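Local coordinates for DNA mismatch repair protein MutL (PDB 6LZI) that binds ADP and magnesium in its GHKL-type ATPase domain and probably couples ATP binding and hydrolysis to DNA mismatch repair, at residues S15-V20 and L164-E169; K21-N26 and V137-L142. One frame throughout, in Å; residues are numbered along the deposited sequence.

Interaction 1. Residues S15-V20 and L164-E169; sequences SPVDVV and LELIKE
Leu166 reaches from helix 156-173 to helix 16-29 and lays its CD2 methyl against Val17 and Val20. The closest apolar approach is Val20 CG1 to Leu166 CD2, 3.6 Å. With CG anti to the backbone N (chi1 178°), the Leu166 branch is directed across to helix 16-29, and the side chains of Leu166 and Val20 pass antiparallel to one another. Val20 CG1 also meets Ile167 CD1 at 3.7 Å, where the side chains lie roughly perpendicular. One valine methyl therefore touches two residues of the facing helix. This is the tight part of the contact. Val20 and Ile167 are buried, and their surroundings close over them: Val20 also rests on Val163 and on Ile47 of strand 46-51, and Ile167 on Phe179 of strand 178-183.

The other side is looser. Val17 CG2 touches Leu166 CB at 3.8 Å, and the carbonyl oxygen Val17 O lies 3.7 Å from Leu166 CD2. Both residues remain partly exposed. Further out, the end of Glu165 leads away from helix 16-29, and its OE2 shares a hydrogen bond with Tyr234 OH. Polar links between the two helices lie earlier along helix 156-173, where Glu159 accepts the backbone N-H of Val17.

The local helix axes run nearly parallel, at 23°, but stay 10.1 Å apart. At that spacing it is mainly side chains that bridge the gap. Ser15 takes the N-cap position of helix 16-29. The contact thus packs the two helices side by side against one face of the large sheet of the ATPase domain. Between the two segments the side-chain contacts are apolar, which suggests that the pairing rests on methyl packing and, on the buried side, on keeping water out.

Interaction 2. Residues K21-N26 and V137-L142; sequences KELVEN and VEVRDL. With MG (magnesium ion), chain B; ADP (adenosine-5'-diphosphate), chain H.
Leu23 of helix 16-29 meets Val137 on strand 134-140 through its forked end. Leu23 CD2 lies 3.8 Å from Val137 CG1, and Leu23 CD1 is 3.9 Å from the same Val137 CG1. Both leucine methyls therefore share one valine methyl. The Leu23 CG stands anti to the carbonyl carbon (chi1 -62°), which directs the fork at the sheet. Val139, two residues along the strand, adds a lighter touch: its CG2 is 4.2 Å from Leu23 CD1. All three residues are buried. Val49, Leu92, Ile95, Phe101 and Leu103 also pack around them.

The same helix turns another side to the nucleotide. Asn26 OD1 binds the magnesium ion at 2.0 Å. The other branch of that amide, Asn26 ND2, donates a hydrogen bond of 2.7 Å to O2A of ADP. ADP O1B, O2A and three waters complete six ligands. Glu22 and Glu25 act from the second shell: water 1 donates to Glu22 OE2 and Glu22 O, and water 2 to Glu25 OE1. Lys21 NZ bridges Glu22 OE1 at 2.9 Å and makes a weaker salt bridge to Glu25.

This is the metal-binding helix of the Bergerat fold. Its chemistry is divided between an apolar side and a polar one. Packing Leu23 into the core probably fixes the helix so that Asn26 is held at the metal.

Both interactions use helix 16-29, interaction 1 its first turn and interaction 2 the turns that follow. Their centres lie about 10 Å apart. Interaction 1 joins helix to helix and is only partly buried, whereas interaction 2 joins helix to strand in the core. Across the segments both rely on aliphatic side chains. They differ in what lies beside them: Asn26 of 21-26 binds the magnesium ion and ADP, while the side chain of Val20 is about 12 Å from both. The two contacts touch. Leu166 CD2 packs on Lys21 N, Ile167 CD1 on Val24 CG2, and Leu142 CD2 on the backbone at Ser15 and Pro16. Helix 16-29 thus lies between helix 156-173 and strand 134-140.

Interaction 1. Residues S15-V20 and L164-E169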
ATOM      1  N   SER A  15       5.663  11.217   7.456  1.00 25.75           N
ATOM      2  CA  SER A  15       4.943  11.887   6.379  1.00 25.02           C
ATOM      3  C   SER A  15       3.691  11.093   6.074  1.00 24.29           C
ATOM      4  O   SER A  15       3.522   9.960   6.543  1.00 22.66           O
ATOM      5  CB  SER A  15       5.816  12.067   5.111  1.00 27.47           C
ATOM      6  OG  SER A  15       6.042  10.887   4.369  1.00 27.28           O
ATOM      7  N   PRO A  16       2.796  11.649   5.285  1.00 20.68           N
ATOM      8  CA  PRO A  16       1.555  10.922   4.937  1.00 24.34           C
ATOM      9  C   PRO A  16       1.772   9.539   4.349  1.00 24.53           C
ATOM     10  O   PRO A  16       0.996   8.656   4.680  1.00 22.34           O
ATOM     11  CB  PRO A  16       0.849  11.847   3.926  1.00 27.50           C
ATOM     12  CG  PRO A  16       1.348  13.286   4.422  1.00 28.05           C
ATOM     13  CD  PRO A  16       2.821  13.062   4.806  1.00 22.20           C
ATOM     14  N   VAL A  17       2.789   9.304   3.512  1.00 21.56           N
ATOM     15  CA  VAL A  17       2.934   7.966   2.945  1.00 23.75           C
ATOM     16  C   VAL A  17       3.136   6.933   4.047  1.00 18.90           C
ATOM     17  O   VAL A  17       2.684   5.777   3.925  1.00 22.27           O
ATOM     18  CB  VAL A  17       4.081   7.969   1.911  1.00 25.55           C
ATOM     19  CG1 VAL A  17       5.413   7.988   2.578  1.00 22.02           C
ATOM     20  CG2 VAL A  17       3.949   6.723   0.938  1.00 23.37           C
ATOM     21  N   ASP A  18       3.767   7.319   5.142  1.00 23.23           N
ATOM     22  CA  ASP A  18       4.035   6.339   6.194  1.00 23.82           C
ATOM     23  C   ASP A  18       2.737   5.920   6.856  1.00 23.08           C
ATOM     24  O   ASP A  18       2.589   4.779   7.309  1.00 21.61           O
ATOM     25  CB  ASP A  18       4.959   6.903   7.262  1.00 26.99           C
ATOM     26  CG  ASP A  18       6.322   7.253   6.727  1.00 25.77           C
ATOM     27  OD1 ASP A  18       6.863   6.493   5.879  1.00 25.13           O
ATOM     28  OD2 ASP A  18       6.854   8.324   7.120  1.00 28.90           O
ATOM     29  N   VAL A  19       1.831   6.891   7.011  1.00 22.83           N
ATOM     30  CA  VAL A  19       0.502   6.610   7.508  1.00 21.82           C
ATOM     31  C   VAL A  19      -0.243   5.646   6.581  1.00 21.79           C
ATOM     32  O   VAL A  19      -0.858   4.667   7.041  1.00 20.45           O
ATOM     33  CB  VAL A  19      -0.284   7.897   7.682  1.00 19.17           C
ATOM     34  CG1 VAL A  19      -1.715   7.506   8.151  1.00 18.99           C
ATOM     35  CG2 VAL A  19       0.399   8.793   8.684  1.00 21.64           C
ATOM     36  N   VAL A  20      -0.270   5.948   5.282  1.00 20.66           N
ATOM     37  CA  VAL A  20      -0.983   5.096   4.335  1.00 18.63           C
ATOM     38  C   VAL A  20      -0.429   3.692   4.408  1.00 18.45           C
ATOM     39  O   VAL A  20      -1.166   2.724   4.439  1.00 20.67           O
ATOM     40  CB  VAL A  20      -0.798   5.640   2.920  1.00 22.58           C
ATOM     41  CG1 VAL A  20      -1.457   4.749   1.862  1.00 22.61           C
ATOM     42  CG2 VAL A  20      -1.407   7.031   2.841  1.00 23.97           C
ATOM     43  N   LEU A 164       0.944   7.398  -4.342  1.00 22.84           N
ATOM     44  CA  LEU A 164       0.611   6.678  -5.578  1.00 25.81           C
ATOM     45  C   LEU A 164       1.547   5.498  -5.811  1.00 24.72           C
ATOM     46  O   LEU A 164       1.071   4.368  -6.063  1.00 24.86           O
ATOM     47  CB  LEU A 164       0.639   7.614  -6.780  1.00 26.05           C
ATOM     48  CG  LEU A 164       0.270   6.938  -8.124  1.00 29.50           C
ATOM     49  CD1 LEU A 164      -1.045   6.254  -8.044  1.00 29.90           C
ATOM     50  CD2 LEU A 164       0.231   8.032  -9.219  1.00 31.28           C
ATOM     51  N   GLU A 165       2.876   5.734  -5.664  1.00 24.88           N
ATOM     52  CA  GLU A 165       3.858   4.647  -5.792  1.00 27.21           C
ATOM     53  C   GLU A 165       3.661   3.548  -4.745  1.00 26.69           C
ATOM     54  O   GLU A 165       3.768   2.357  -5.056  1.00 25.08           O
ATOM     55  CB  GLU A 165       5.297   5.179  -5.654  1.00 30.16           C
ATOM     56  CG  GLU A 165       5.855   5.849  -6.931  1.00 38.84           C
ATOM     57  CD  GLU A 165       5.601   5.003  -8.180  1.00 46.11           C
ATOM     58  OE1 GLU A 165       4.839   5.450  -9.080  1.00 47.13           O
ATOM     59  OE2 GLU A 165       6.123   3.862  -8.230  1.00 47.09           O
ATOM     60  N   LEU A 166       3.426   3.925  -3.488  1.00 22.61           N
ATOM     61  CA  LEU A 166       3.139   2.935  -2.447  1.00 22.73           C
ATOM     62  C   LEU A 166       1.946   2.065  -2.786  1.00 23.71           C
ATOM     63  O   LEU A 166       1.983   0.859  -2.565  1.00 20.77           O
ATOM     64  CB  LEU A 166       2.901   3.636  -1.102  1.00 22.13           C
ATOM     65  CG  LEU A 166       2.535   2.691   0.041  1.00 23.56           C
ATOM     66  CD1 LEU A 166       3.800   1.910   0.497  1.00 26.42           C
ATOM     67  CD2 LEU A 166       1.838   3.421   1.223  1.00 24.36           C
ATOM     68  N   ILE A 167       0.842   2.663  -3.245  1.00 21.53           N
ATOM     69  CA  ILE A 167      -0.342   1.824  -3.527  1.00 21.89           C
ATOM     70  C   ILE A 167      -0.072   0.915  -4.723  1.00 20.27           C
ATOM     71  O   ILE A 167      -0.476  -0.247  -4.733  1.00 24.69           O
ATOM     72  CB  ILE A 167      -1.598   2.680  -3.764  1.00 22.53           C
ATOM     73  CG1 ILE A 167      -1.895   3.543  -2.525  1.00 21.32           C
ATOM     74  CG2 ILE A 167      -2.758   1.708  -4.152  1.00 23.14           C
ATOM     75  CD1 ILE A 167      -2.090   2.753  -1.205  1.00 24.00           C
ATOM     76  N   LYS A 168       0.691   1.402  -5.714  1.00 20.24           N
ATOM     77  CA  LYS A 168       1.094   0.522  -6.808  1.00 24.56           C
ATOM     78  C   LYS A 168       1.885  -0.654  -6.284  1.00 22.04           C
ATOM     79  O   LYS A 168       1.694  -1.789  -6.734  1.00 19.44           O
ATOM     80  CB  LYS A 168       1.906   1.295  -7.858  1.00 25.79           C
ATOM     81  CG  LYS A 168       1.029   2.249  -8.648  1.00 26.44           C
ATOM     82  CD  LYS A 168       1.865   3.090  -9.623  1.00 29.15           C
ATOM     83  CE  LYS A 168       0.880   4.066 -10.352  1.00 33.22           C
ATOM     84  NZ  LYS A 168       1.506   4.678 -11.555  1.00 36.63           N
ATOM     85  N   GLU A 169       2.755  -0.397  -5.311  1.00 21.69           N
ATOM     86  CA  GLU A 169       3.609  -1.458  -4.773  1.00 24.04           C
ATOM     87  C   GLU A 169       2.801  -2.522  -4.059  1.00 20.64           C
ATOM     88  O   GLU A 169       3.044  -3.723  -4.234  1.00 19.48           O
ATOM     89  CB  GLU A 169       4.619  -0.806  -3.859  1.00 25.45           C
ATOM     90  CG  GLU A 169       5.496  -1.667  -3.009  1.00 29.98           C
ATOM     91  CD  GLU A 169       6.499  -0.767  -2.288  1.00 35.80           C
ATOM     92  OE1 GLU A 169       6.284  -0.503  -1.079  1.00 34.81           O
ATOM     93  OE2 GLU A 169       7.448  -0.293  -2.959  1.00 47.41           O
TER

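Interaction 2. Residues K21-N26 and V137-L142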
ATOM      1  N   LYS A  21       0.891   3.594   4.575  1.00 22.03           N
ATOM      2  CA  LYS A  21       1.512   2.274   4.578  1.00 19.22           C
ATOM      3  C   LYS A  21       0.966   1.454   5.744  1.00 19.41           C
ATOM      4  O   LYS A  21       0.560   0.264   5.598  1.00 19.66           O
ATOM      5  CB  LYS A  21       3.037   2.435   4.705  1.00 24.12           C
ATOM      6  CG  LYS A  21       3.780   1.105   4.782  1.00 25.84           C
ATOM      7  CD  LYS A  21       4.026   0.700   6.234  1.00 35.86           C
ATOM      8  CE  LYS A  21       5.058  -0.377   6.333  1.00 44.55           C
ATOM      9  NZ  LYS A  21       5.098  -0.838   7.746  1.00 44.97           N
ATOM     10  N   GLU A  22       1.007   2.057   6.932  1.00 19.58           N
ATOM     11  CA  GLU A  22       0.575   1.341   8.128  1.00 19.08           C
ATOM     12  C   GLU A  22      -0.869   1.004   8.024  1.00 20.91           C
ATOM     13  O   GLU A  22      -1.249  -0.115   8.373  1.00 21.36           O
ATOM     14  CB  GLU A  22       0.827   2.117   9.396  1.00 20.59           C
ATOM     15  CG  GLU A  22       2.297   2.447   9.571  1.00 20.60           C
ATOM     16  CD  GLU A  22       3.149   1.216   9.860  1.00 25.66           C
ATOM     17  OE1 GLU A  22       4.387   1.234   9.617  1.00 29.87           O
ATOM     18  OE2 GLU A  22       2.597   0.195  10.287  1.00 24.22           O
ATOM     19  N   LEU A  23      -1.696   1.934   7.490  1.00 17.88           N
ATOM     20  CA  LEU A  23      -3.119   1.574   7.427  1.00 16.67           C
ATOM     21  C   LEU A  23      -3.378   0.450   6.418  1.00 19.86           C
ATOM     22  O   LEU A  23      -4.133  -0.476   6.705  1.00 20.51           O
ATOM     23  CB  LEU A  23      -3.990   2.810   7.107  1.00 15.01           C
ATOM     24  CG  LEU A  23      -3.797   3.808   8.260  1.00 16.86           C
ATOM     25  CD1 LEU A  23      -4.622   5.111   7.849  1.00 21.53           C
ATOM     26  CD2 LEU A  23      -4.128   3.382   9.649  1.00 18.06           C
ATOM     27  N   VAL A  24      -2.777   0.520   5.219  1.00 20.28           N
ATOM     28  CA  VAL A  24      -3.093  -0.490   4.215  1.00 19.15           C
ATOM     29  C   VAL A  24      -2.513  -1.819   4.669  1.00 20.08           C
ATOM     30  O   VAL A  24      -3.108  -2.875   4.472  1.00 20.52           O
ATOM     31  CB  VAL A  24      -2.500  -0.035   2.869  1.00 16.77           C
ATOM     32  CG1 VAL A  24      -2.491  -1.147   1.877  1.00 17.40           C
ATOM     33  CG2 VAL A  24      -3.278   1.250   2.325  1.00 18.41           C
ATOM     34  N   GLU A  25      -1.364  -1.779   5.337  1.00 18.17           N
ATOM     35  CA  GLU A  25      -0.852  -3.032   5.904  1.00 16.75           C
ATOM     36  C   GLU A  25      -1.873  -3.657   6.849  1.00 20.58           C
ATOM     37  O   GLU A  25      -2.096  -4.881   6.788  1.00 25.86           O
ATOM     38  CB  GLU A  25       0.501  -2.802   6.608  1.00 21.63           C
ATOM     39  CG  GLU A  25       1.044  -4.043   7.326  1.00 27.82           C
ATOM     40  CD  GLU A  25       2.438  -3.809   7.903  1.00 34.30           C
ATOM     41  OE1 GLU A  25       2.681  -3.935   9.151  1.00 33.62           O
ATOM     42  OE2 GLU A  25       3.324  -3.545   7.079  1.00 38.06           O
ATOM     43  N   ASN A  26      -2.558  -2.823   7.670  1.00 16.21           N
ATOM     44  CA  ASN A  26      -3.526  -3.323   8.629  1.00 19.59           C
ATOM     45  C   ASN A  26      -4.737  -3.883   7.902  1.00 20.71           C
ATOM     46  O   ASN A  26      -5.273  -4.939   8.284  1.00 23.67           O
ATOM     47  CB  ASN A  26      -3.938  -2.196   9.584  1.00 18.10           C
ATOM     48  CG  ASN A  26      -2.885  -1.949  10.634  1.00 18.22           C
ATOM     49  OD1 ASN A  26      -2.017  -2.799  10.817  1.00 22.67           O
ATOM     50  ND2 ASN A  26      -2.946  -0.859  11.333  1.00 17.81           N
ATOM     51  N   VAL A 137     -10.328   4.305   8.692  1.00 18.49           N
ATOM     52  CA  VAL A 137      -9.490   5.145   9.540  1.00 20.84           C
ATOM     53  C   VAL A 137      -9.328   6.478   8.820  1.00 19.88           C
ATOM     54  O   VAL A 137      -9.073   6.515   7.596  1.00 19.23           O
ATOM     55  CB  VAL A 137      -8.126   4.446   9.777  1.00 16.74           C
ATOM     56  CG1 VAL A 137      -7.258   5.297  10.742  1.00 17.95           C
ATOM     57  CG2 VAL A 137      -8.404   3.096  10.377  1.00 23.27           C
ATOM     58  N   GLU A 138      -9.534   7.582   9.555  1.00 19.27           N
ATOM     59  CA  GLU A 138      -9.370   8.935   9.013  1.00 19.52           C
ATOM     60  C   GLU A 138      -8.314   9.606   9.855  1.00 24.77           C
ATOM     61  O   GLU A 138      -8.470   9.702  11.068  1.00 23.94           O
ATOM     62  CB  GLU A 138     -10.681   9.730   9.092  1.00 22.91           C
ATOM     63  CG  GLU A 138     -11.679   9.004   8.242  1.00 26.80           C
ATOM     64  CD  GLU A 138     -12.989   9.717   8.122  1.00 31.61           C
ATOM     65  OE1 GLU A 138     -13.059  10.863   8.593  1.00 32.04           O
ATOM     66  OE2 GLU A 138     -13.923   9.108   7.562  1.00 32.98           O
ATOM     67  N   VAL A 139      -7.247  10.059   9.201  1.00 21.80           N
ATOM     68  CA  VAL A 139      -6.144  10.773   9.849  1.00 18.98           C
ATOM     69  C   VAL A 139      -6.101  12.202   9.294  1.00 17.33           C
ATOM     70  O   VAL A 139      -5.898  12.401   8.084  1.00 20.38           O
ATOM     71  CB  VAL A 139      -4.830  10.022   9.576  1.00 19.15           C
ATOM     72  CG1 VAL A 139      -3.675  10.733  10.194  1.00 20.03           C
ATOM     73  CG2 VAL A 139      -5.046   8.590  10.142  1.00 21.26           C
ATOM     74  N   ARG A 140      -6.443  13.173  10.141  1.00 18.04           N
ATOM     75  CA  ARG A 140      -6.534  14.558   9.703  1.00 22.09           C
ATOM     76  C   ARG A 140      -5.445  15.394  10.333  1.00 20.80           C
ATOM     77  O   ARG A 140      -5.098  15.160  11.486  1.00 23.40           O
ATOM     78  CB  ARG A 140      -7.892  15.177  10.070  1.00 29.65           C
ATOM     79  CG  ARG A 140      -9.031  14.657   9.154  1.00 28.77           C
ATOM     80  CD  ARG A 140     -10.352  15.396   9.437  1.00 33.28           C
ATOM     81  NE  ARG A 140     -11.269  15.035   8.353  1.00 35.11           N
ATOM     82  CZ  ARG A 140     -11.281  15.615   7.142  1.00 40.07           C
ATOM     83  NH1 ARG A 140     -10.441  16.611   6.836  1.00 42.12           N
ATOM     84  NH2 ARG A 140     -12.122  15.186   6.221  1.00 41.94           N
ATOM     85  N   ASP A 141      -5.032  16.427   9.589  1.00 28.86           N
ATOM     86  CA  ASP A 141      -4.150  17.479  10.075  1.00 26.96           C
ATOM     87  C   ASP A 141      -2.876  16.900  10.683  1.00 23.38           C
ATOM     88  O   ASP A 141      -2.511  17.203  11.827  1.00 23.92           O
ATOM     89  CB  ASP A 141      -4.874  18.329  11.092  1.00 31.41           C
ATOM     90  CG  ASP A 141      -5.962  19.161  10.453  1.00 41.83           C
ATOM     91  OD1 ASP A 141      -6.049  19.171   9.196  1.00 42.88           O
ATOM     92  OD2 ASP A 141      -6.706  19.818  11.205  1.00 47.48           O
ATOM     93  N   LEU A 142      -2.204  16.082   9.872  1.00 26.28           N
ATOM     94  CA  LEU A 142      -1.079  15.305  10.375  1.00 23.10           C
ATOM     95  C   LEU A 142      -0.049  16.301  10.858  1.00 26.08           C
ATOM     96  O   LEU A 142       0.177  17.335  10.201  1.00 24.88           O
ATOM     97  CB  LEU A 142      -0.541  14.403   9.265  1.00 24.87           C
ATOM     98  CG  LEU A 142       0.678  13.503   9.541  1.00 24.89           C
ATOM     99  CD1 LEU A 142       0.238  12.499  10.619  1.00 27.28           C
ATOM    100  CD2 LEU A 142       1.188  12.818   8.269  1.00 22.09           C
TER
HETATM  101 MG    MG B 401      -0.289  -2.686  11.876  1.00 41.81          MG
HETATM  102  PB  ADP H 407      -0.036  -4.187  14.551  1.00 32.34           P
HETATM  103  O1B ADP H 407      -0.749  -4.165  13.241  1.00 26.41           O
HETATM  104  O2B ADP H 407      -0.578  -5.293  15.494  1.00 33.18           O
HETATM  105  O3B ADP H 407       1.462  -4.316  14.381  1.00 35.93           O
HETATM  106  PA  ADP H 407      -1.353  -1.649  14.740  1.00 29.16           P
HETATM  107  O1A ADP H 407      -1.231  -0.502  15.701  1.00 27.95           O
HETATM  108  O2A ADP H 407      -1.105  -1.307  13.311  1.00 21.34           O
HETATM  109  O3A ADP H 407      -0.304  -2.802  15.300  1.00 31.48           O
HETATM  110  O5' ADP H 407      -2.864  -2.221  14.746  1.00 29.56           O
HETATM  111  C5' ADP H 407      -3.184  -2.747  16.035  1.00 33.50           C
HETATM  112  C4' ADP H 407      -4.251  -3.830  15.921  1.00 34.04           C
HETATM  113  O4' ADP H 407      -5.459  -3.242  15.505  1.00 30.90           O
HETATM  114  C3' ADP H 407      -3.985  -4.947  14.932  1.00 28.51           C
HETATM  115  O3' ADP H 407      -3.279  -6.028  15.599  1.00 33.17           O
HETATM  116  C2' ADP H 407      -5.385  -5.408  14.576  1.00 26.31           C
HETATM  117  O2' ADP H 407      -5.758  -6.296  15.680  1.00 30.85           O
HETATM  118  C1' ADP H 407      -6.206  -4.149  14.720  1.00 24.26           C
HETATM  119  N9  ADP H 407      -6.437  -3.480  13.446  1.00 23.12           N
HETATM  120  C8  ADP H 407      -5.862  -2.335  12.986  1.00 22.37           C
HETATM  121  N7  ADP H 407      -6.350  -2.001  11.762  1.00 20.33           N
HETATM  122  C5  ADP H 407      -7.231  -2.989  11.457  1.00 21.65           C
HETATM  123  C6  ADP H 407      -8.086  -3.229  10.291  1.00 20.71           C
HETATM  124  N6  ADP H 407      -8.047  -2.375   9.231  1.00 22.42           N
HETATM  125  N1  ADP H 407      -8.875  -4.338  10.314  1.00 21.97           N
HETATM  126  C2  ADP H 407      -8.841  -5.199  11.414  1.00 20.06           C
HETATM  127  N3  ADP H 407      -8.108  -5.026  12.512  1.00 22.08           N
HETATM  128  C4  ADP H 407      -7.313  -3.922  12.556  1.00 23.93           C
HETATM  129  O   HOH W   1       0.126  -0.932  10.588  1.00 24.23           O
HETATM  130  O   HOH W   2       0.467  -4.101  10.611  1.00 22.98           O
HETATM  131  O   HOH W   3       1.670  -2.361  12.805  1.00 42.60           O